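Local coordinates for protein catalase-3 (Neurospora crassa, PDB 4AJ9) that breaks down hydrogen peroxide to oxygen and water with a heme cofactor and probably protects the cell from its toxicity, at residues Ser488-Val491 with Ala492-Ala496; Ile464-Glu467 with Ala468-Thr472; Thr472-Gln475 with Val476-Asn479. All coordinates share one frame; numbering follows the deposited sequence.

The three contacts illustrate how helix ends are finished in a small helical region. Along the chain interaction 2 comes first, at the close of helix 454-468; interaction 3 starts on the same residue, Thr-472, and opens helix 474-487; interaction 1 opens helix 489-499. Interactions 2 and 3 have centres about 10 Å apart and touch through Val-471, Val-476 and Lys-477. Interaction 1 lies about 14 Å from interaction 2, centre to centre, and meets it through Val-495 packed on Ile-464 and a probable hydrogen bond from Arg-465 NH2 to the backbone O of Arg-494. All three belong to the catalase-related immune-responsive region, away from the heme, where the chain turns between successive helices.

Interaction 1: residues Ser488-Val491 with Ala492-Ala496; sequences SNDV and AKRVA
Asp-490 and Arg-494 form an i to i+4 salt bridge on the first turns of helix 489-499, just after the Ser-488 N-cap. OD2 of Asp-490 accepts from NH1 of Arg-494 at 2.9 Å, and NH1 arrives nearly along the C-O axis of the carboxylate while OD2 lies close to the guanidinium plane. The two flat groups are twisted 46° apart. NH1 alone makes the bond to this carboxylate, NE being taken by Asp-677. Arg-494 CD lies 3.2 Å from Asp-490 OD2, so the aliphatic part of the arginine touches the same oxygen. A bend at chi3 brings the NH1 edge of the guanidinium to OD2. With NH2 bound by Gln-458, all three nitrogens have a partner, which fixes the rotation of the group, and Asp-677 gives it a second carboxylate.

One residue back along the helix, OD1 of Asn-489 lies 3.2 Å from CD of Lys-493, a contact with the aliphatic part of the lysine chain; ND2 of Asn-489 is bound by Asn-485 and by the carbonyl of Pro-504. On the buried side Val-491 and Val-495 meet through CG1 and CG2, with Phe-449 of helix 443-450 against the first valine and Leu-481 and Leu-484 of helix 474-487 against the second.

Beneath the side chains run the i to i+4 backbone bonds, beginning with Ala-492 N to Ser-488 O. The helix start is closed by the serine hydroxyl, placed opposite its own backbone N (chi1 167°): Ser-488 OG accepts the amide of Val-491 at 3.2 Å, with an N-H...O angle of 165°.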
loop_
_atom_site.group_PDB
_atom_site.type_symbol
_atom_site.label_atom_id
_atom_site.label_comp_id
_atom_site.label_asym_id
_atom_site.label_seq_id
_atom_site.Cartn_x
_atom_site.Cartn_y
_atom_site.Cartn_z
ATOM N N SER C 488 16.510 41.553 -20.641
ATOM C CA SER C 488 17.690 42.372 -20.868
ATOM C C SER C 488 18.267 42.086 -22.247
ATOM O O SER C 488 18.622 40.954 -22.562
ATOM C CB SER C 488 18.743 42.097 -19.793
ATOM O OG SER C 488 19.995 42.657 -20.143
ATOM N N ASN C 489 18.333 43.115 -23.081
ATOM C CA ASN C 489 18.933 42.966 -24.394
ATOM C C ASN C 489 20.388 42.492 -24.333
ATOM O O ASN C 489 20.795 41.654 -25.134
ATOM C CB ASN C 489 18.805 44.260 -25.207
ATOM C CG ASN C 489 19.424 44.141 -26.581
ATOM O OD1 ASN C 489 20.450 44.758 -26.861
ATOM N ND2 ASN C 489 18.807 43.336 -27.449
ATOM N N ASP C 490 21.169 43.010 -23.385
ATOM C CA ASP C 490 22.566 42.597 -23.256
ATOM C C ASP C 490 22.689 41.126 -22.848
ATOM O O ASP C 490 23.566 40.415 -23.328
ATOM C CB ASP C 490 23.308 43.453 -22.229
ATOM C CG ASP C 490 24.801 43.209 -22.250
ATOM O OD1 ASP C 490 25.368 43.189 -23.359
ATOM O OD2 ASP C 490 25.407 43.020 -21.172
ATOM N N VAL C 491 21.820 40.679 -21.947
ATOM C CA VAL C 491 21.832 39.279 -21.541
ATOM C C VAL C 491 21.577 38.388 -22.746
ATOM O O VAL C 491 22.304 37.420 -22.980
ATOM C CB VAL C 491 20.791 38.978 -20.440
ATOM C CG1 VAL C 491 20.621 37.463 -20.284
ATOM C CG2 VAL C 491 21.225 39.583 -19.118
ATOM N N ALA C 492 20.550 38.724 -23.523
ATOM C CA ALA C 492 20.195 37.907 -24.677
ATOM C C ALA C 492 21.324 37.899 -25.712
ATOM O O ALA C 492 21.631 36.857 -26.289
ATOM C CB ALA C 492 18.882 38.387 -25.296
ATOM N N LYS C 493 21.940 39.057 -25.940
ATOM C CA LYS C 493 23.096 39.151 -26.842
ATOM C C LYS C 493 24.224 38.219 -26.393
ATOM O O LYS C 493 24.747 37.406 -27.177
ATOM C CB LYS C 493 23.592 40.606 -26.947
ATOM C CG LYS C 493 22.724 41.485 -27.864
ATOM C CD LYS C 493 22.972 42.977 -27.635
ATOM C CE LYS C 493 24.364 43.402 -28.063
ATOM N NZ LYS C 493 24.526 43.356 -29.546
ATOM N N ARG C 494 24.574 38.307 -25.118
ATOM C CA ARG C 494 25.685 37.526 -24.601
ATOM C C ARG C 494 25.398 36.020 -24.632
ATOM O O ARG C 494 26.271 35.227 -24.979
ATOM C CB ARG C 494 26.082 38.035 -23.212
ATOM C CG ARG C 494 26.758 39.400 -23.291
ATOM C CD ARG C 494 26.646 40.191 -22.006
ATOM N NE ARG C 494 27.569 39.723 -20.979
ATOM C CZ ARG C 494 27.678 40.279 -19.776
ATOM N NH1 ARG C 494 26.920 41.325 -19.446
ATOM N NH2 ARG C 494 28.540 39.796 -18.900
ATOM N N VAL C 495 24.164 35.633 -24.312
ATOM C CA VAL C 495 23.755 34.233 -24.419
ATOM C C VAL C 495 23.709 33.789 -25.882
ATOM O O VAL C 495 24.210 32.723 -26.231
ATOM C CB VAL C 495 22.378 33.982 -23.754
ATOM C CG1 VAL C 495 21.828 32.609 -24.146
ATOM C CG2 VAL C 495 22.479 34.136 -22.229
ATOM N N ALA C 496 23.113 34.618 -26.733
ATOM C CA ALA C 496 23.012 34.311 -28.158
ATOM C C ALA C 496 24.367 33.933 -28.751
ATOM O O ALA C 496 24.450 33.055 -29.603
ATOM C CB ALA C 496 22.409 35.493 -28.924
#

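Interaction 2: residues Ile464-Glu467 with Ala468-Thr472; sequences IRFE and ASHVT
Phe-466 receives, over one face of its ring, the CE1 corner of the His-470 imidazole, which stands 3.3 Å above the phenyl plane, displaced toward the rim. CE1 of His-470 comes within 3.4 Å of Phe-466 CZ, and the two ring planes are inclined at 55°. The imidazole is held there by a hydrogen bond at the neighbouring ring atom: ND1 of His-470 donates to the backbone O of Phe-466 at 2.7 Å, with that oxygen near the imidazole plane. One residue thus supplies both the aromatic surface and the acceptor.

Phe-466 O also takes the hydroxyl of Ser-469, OG lying 2.8 Å from it, and the two donors reach the oxygen from opposite faces of the carbonyl plane. Chi1 of Ser-469 (83°) tucks OG between its own N and carbonyl carbon, facing back along the helix. These side chains serve the carbonyl at the point where helix 454-468 runs out. The backbone changes pattern here: Ala-468 N still bonds Ile-464 O, four residues back, and Ser-469 N makes the last and longer such bond, 3.2 Å to Arg-465 O, whereas His-470 N turns to Glu-467 O, only three back, at 3.0 Å and from above the carbonyl plane. A type I turn, Ala-468 to Val-471, then carries the chain away.

Glu-467 directs OE1 to Thr-171 and Trp-177, the latter on helix 174-182. Ile-464 packs among Val-495 of helix 489-499, Leu-484 of helix 474-487 and Trp-177, while Phe-466 and His-470 face Ser-578 and Ala-579 of a neighbouring subunit, placing this helix end at a subunit interface.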
loop_
_atom_site.group_PDB
_atom_site.type_symbol
_atom_site.label_atom_id
_atom_site.label_comp_id
_atom_site.label_asym_id
_atom_site.label_seq_id
_atom_site.Cartn_x
_atom_site.Cartn_y
_atom_site.Cartn_z
ATOM N N ILE C 464 23.476 30.036 -18.150
ATOM C CA ILE C 464 22.461 29.981 -19.202
ATOM C C ILE C 464 23.071 29.495 -20.511
ATOM O O ILE C 464 22.475 28.673 -21.213
ATOM C CB ILE C 464 21.774 31.343 -19.414
ATOM C CG1 ILE C 464 21.065 31.788 -18.124
ATOM C CG2 ILE C 464 20.790 31.262 -20.584
ATOM C CD1 ILE C 464 20.491 33.234 -18.179
ATOM N N ARG C 465 24.263 29.998 -20.837
ATOM C CA ARG C 465 24.988 29.511 -22.017
ATOM C C ARG C 465 25.224 28.003 -21.940
ATOM O O ARG C 465 24.997 27.274 -22.907
ATOM C CB ARG C 465 26.352 30.212 -22.154
ATOM C CG ARG C 465 26.292 31.663 -22.607
ATOM C CD ARG C 465 27.683 32.327 -22.470
ATOM N NE ARG C 465 27.782 33.596 -23.190
ATOM C CZ ARG C 465 28.786 34.462 -23.059
ATOM N NH1 ARG C 465 29.781 34.224 -22.207
ATOM N NH2 ARG C 465 28.789 35.581 -23.774
ATOM N N PHE C 466 25.708 27.535 -20.795
ATOM C CA PHE C 466 25.994 26.107 -20.644
ATOM C C PHE C 466 24.711 25.297 -20.877
ATOM O O PHE C 466 24.665 24.421 -21.745
ATOM C CB PHE C 466 26.594 25.824 -19.259
ATOM C CG PHE C 466 26.685 24.356 -18.915
ATOM C CD1 PHE C 466 25.616 23.708 -18.315
ATOM C CD2 PHE C 466 27.847 23.631 -19.180
ATOM C CE1 PHE C 466 25.686 22.354 -17.991
ATOM C CE2 PHE C 466 27.930 22.272 -18.859
ATOM C CZ PHE C 466 26.847 21.633 -18.259
ATOM N N GLU C 467 23.670 25.622 -20.111
ATOM C CA GLU C 467 22.388 24.911 -20.163
ATOM C C GLU C 467 21.704 24.944 -21.523
ATOM O O GLU C 467 21.295 23.908 -22.044
ATOM C CB GLU C 467 21.430 25.459 -19.096
ATOM C CG GLU C 467 21.954 25.287 -17.671
ATOM C CD GLU C 467 21.033 24.463 -16.794
ATOM O OE1 GLU C 467 19.857 24.262 -17.176
ATOM O OE2 GLU C 467 21.485 24.020 -15.715
ATOM N N ALA C 468 21.560 26.137 -22.089
ATOM C CA ALA C 468 20.827 26.300 -23.332
ATOM C C ALA C 468 21.519 25.610 -24.514
ATOM O O ALA C 468 20.865 25.177 -25.464
ATOM C CB ALA C 468 20.608 27.787 -23.620
ATOM N N SER C 469 22.839 25.509 -24.443
ATOM C CA SER C 469 23.613 24.843 -25.476
ATOM C C SER C 469 23.357 23.336 -25.481
ATOM O O SER C 469 23.763 22.646 -26.416
ATOM C CB SER C 469 25.107 25.138 -25.320
ATOM O OG SER C 469 25.706 24.273 -24.375
ATOM N N HIS C 470 22.675 22.831 -24.450
ATOM C CA HIS C 470 22.267 21.421 -24.427
ATOM C C HIS C 470 20.946 21.188 -25.153
ATOM O O HIS C 470 20.573 20.042 -25.418
ATOM C CB HIS C 470 22.143 20.896 -22.992
ATOM C CG HIS C 470 23.457 20.689 -22.306
ATOM N ND1 HIS C 470 24.173 21.724 -21.747
ATOM C CD2 HIS C 470 24.182 19.568 -22.087
ATOM C CE1 HIS C 470 25.283 21.250 -21.209
ATOM N NE2 HIS C 470 25.314 19.945 -21.405
ATOM N N VAL C 471 20.231 22.268 -25.460
ATOM C CA VAL C 471 18.928 22.150 -26.113
ATOM C C VAL C 471 19.103 21.818 -27.580
ATOM O O VAL C 471 19.665 22.611 -28.335
ATOM C CB VAL C 471 18.110 23.449 -25.968
ATOM C CG1 VAL C 471 16.773 23.326 -26.686
ATOM C CG2 VAL C 471 17.909 23.778 -24.486
ATOM N N THR C 472 18.640 20.638 -27.982
ATOM C CA THR C 472 18.788 20.200 -29.369
ATOM C C THR C 472 17.867 20.932 -30.339
ATOM O O THR C 472 18.237 21.178 -31.495
ATOM C CB THR C 472 18.543 18.692 -29.518
ATOM O OG1 THR C 472 17.147 18.418 -29.358
ATOM C CG2 THR C 472 19.339 17.917 -28.479
#

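Interaction 3: residues Thr472-Gln475 with Val476-Asn479; sequences TNEQ and VKKN
Gln-475 and Asn-479 cross at about a right angle, their amide planes turned 56° apart. NE2 of Gln-475 donates to OD1 of Asn-479 at 2.8 Å; the acceptor lies near the glutamine amide plane, but the donor stands above the plane of the asparagine carbonyl. A bend at chi2 of Gln-475 (55°) carries its amide along the helix to this i to i+4 partner.

Glu-474 meets Lys-477 more loosely. Their chains pass at a slant, and OE1 to NZ is a long salt bridge of 3.5 Å, reinforced by a water that donates to Glu-474 OE1 and accepts from Lys-477 NZ at 2.8 Å.

Asn-473 is the N-cap. With CG swung opposite the backbone N (chi1 -176°), its OD1 accepts from Val-476 N at 2.9 Å, in the carbonyl plane, and also rests on Val-476 CG2, the two side chains again nearly perpendicular.

This first turn of helix 474-487 is joined to helix 174-182 by Asp-174, which accepts from the amides of Thr-472 and Asn-473. Val-476 and Lys-477 pack on Val-471 in the connection from helix 454-468, and Tyr-401 of a different neighbouring subunit from the one that meets His-470 lies against Gln-475, Val-476 and Asn-479.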
loop_
_atom_site.group_PDB
_atom_site.type_symbol
_atom_site.label_atom_id
_atom_site.label_comp_id
_atom_site.label_asym_id
_atom_site.label_seq_id
_atom_site.Cartn_x
_atom_site.Cartn_y
_atom_site.Cartn_z
ATOM N N THR C 472 18.640 20.638 -27.982
ATOM C CA THR C 472 18.788 20.200 -29.369
ATOM C C THR C 472 17.867 20.932 -30.339
ATOM O O THR C 472 18.237 21.178 -31.495
ATOM C CB THR C 472 18.543 18.692 -29.518
ATOM O OG1 THR C 472 17.147 18.418 -29.358
ATOM C CG2 THR C 472 19.339 17.917 -28.479
ATOM N N ASN C 473 16.660 21.258 -29.891
ATOM C CA ASN C 473 15.676 21.869 -30.781
ATOM C C ASN C 473 15.968 23.345 -31.022
ATOM O O ASN C 473 15.991 24.137 -30.086
ATOM C CB ASN C 473 14.262 21.712 -30.231
ATOM C CG ASN C 473 13.213 22.261 -31.179
ATOM O OD1 ASN C 473 12.997 23.477 -31.267
ATOM N ND2 ASN C 473 12.567 21.369 -31.905
ATOM N N GLU C 474 16.195 23.713 -32.281
ATOM C CA GLU C 474 16.571 25.086 -32.610
ATOM C C GLU C 474 15.486 26.108 -32.250
ATOM O O GLU C 474 15.796 27.157 -31.684
ATOM C CB GLU C 474 16.952 25.219 -34.091
ATOM C CG GLU C 474 17.361 26.624 -34.499
ATOM C CD GLU C 474 18.854 26.887 -34.323
ATOM O OE1 GLU C 474 19.478 26.292 -33.414
ATOM O OE2 GLU C 474 19.407 27.687 -35.108
ATOM N N GLN C 475 14.228 25.825 -32.585
ATOM C CA GLN C 475 13.161 26.783 -32.258
ATOM C C GLN C 475 13.085 27.060 -30.760
ATOM O O GLN C 475 12.849 28.196 -30.338
ATOM C CB GLN C 475 11.795 26.327 -32.773
ATOM C CG GLN C 475 10.710 27.399 -32.630
ATOM C CD GLN C 475 11.113 28.703 -33.302
ATOM O OE1 GLN C 475 11.670 28.697 -34.397
ATOM N NE2 GLN C 475 10.859 29.825 -32.634
ATOM N N VAL C 476 13.266 26.018 -29.951
ATOM C CA VAL C 476 13.253 26.200 -28.507
ATOM C C VAL C 476 14.350 27.177 -28.078
ATOM O O VAL C 476 14.097 28.092 -27.293
ATOM C CB VAL C 476 13.339 24.853 -27.738
ATOM C CG1 VAL C 476 13.588 25.100 -26.258
ATOM C CG2 VAL C 476 12.051 24.040 -27.947
ATOM N N LYS C 477 15.564 27.006 -28.602
ATOM C CA LYS C 477 16.630 27.962 -28.303
ATOM C C LYS C 477 16.244 29.389 -28.703
ATOM O O LYS C 477 16.549 30.333 -27.981
ATOM C CB LYS C 477 17.969 27.547 -28.932
ATOM C CG LYS C 477 18.708 26.477 -28.119
ATOM C CD LYS C 477 19.997 26.014 -28.795
ATOM C CE LYS C 477 19.717 25.216 -30.065
ATOM N NZ LYS C 477 20.987 24.723 -30.685
ATOM N N LYS C 478 15.572 29.546 -29.845
ATOM C CA LYS C 478 15.174 30.880 -30.294
ATOM C C LYS C 478 14.100 31.451 -29.383
ATOM O O LYS C 478 14.096 32.646 -29.083
ATOM C CB LYS C 478 14.671 30.855 -31.735
ATOM C CG LYS C 478 15.755 30.609 -32.766
ATOM C CD LYS C 478 15.145 30.582 -34.161
ATOM C CE LYS C 478 16.210 30.404 -35.234
ATOM N NZ LYS C 478 15.592 30.065 -36.549
ATOM N N ASN C 479 13.186 30.586 -28.946
ATOM C CA ASN C 479 12.140 30.973 -28.002
ATOM C C ASN C 479 12.752 31.443 -26.694
ATOM O O ASN C 479 12.302 32.418 -26.100
ATOM C CB ASN C 479 11.177 29.804 -27.764
ATOM C CG ASN C 479 10.375 29.465 -28.991
ATOM O OD1 ASN C 479 10.272 30.274 -29.903
ATOM N ND2 ASN C 479 9.793 28.270 -29.022
HETATM O O HOH W 1 22.065 27.020 -31.870
#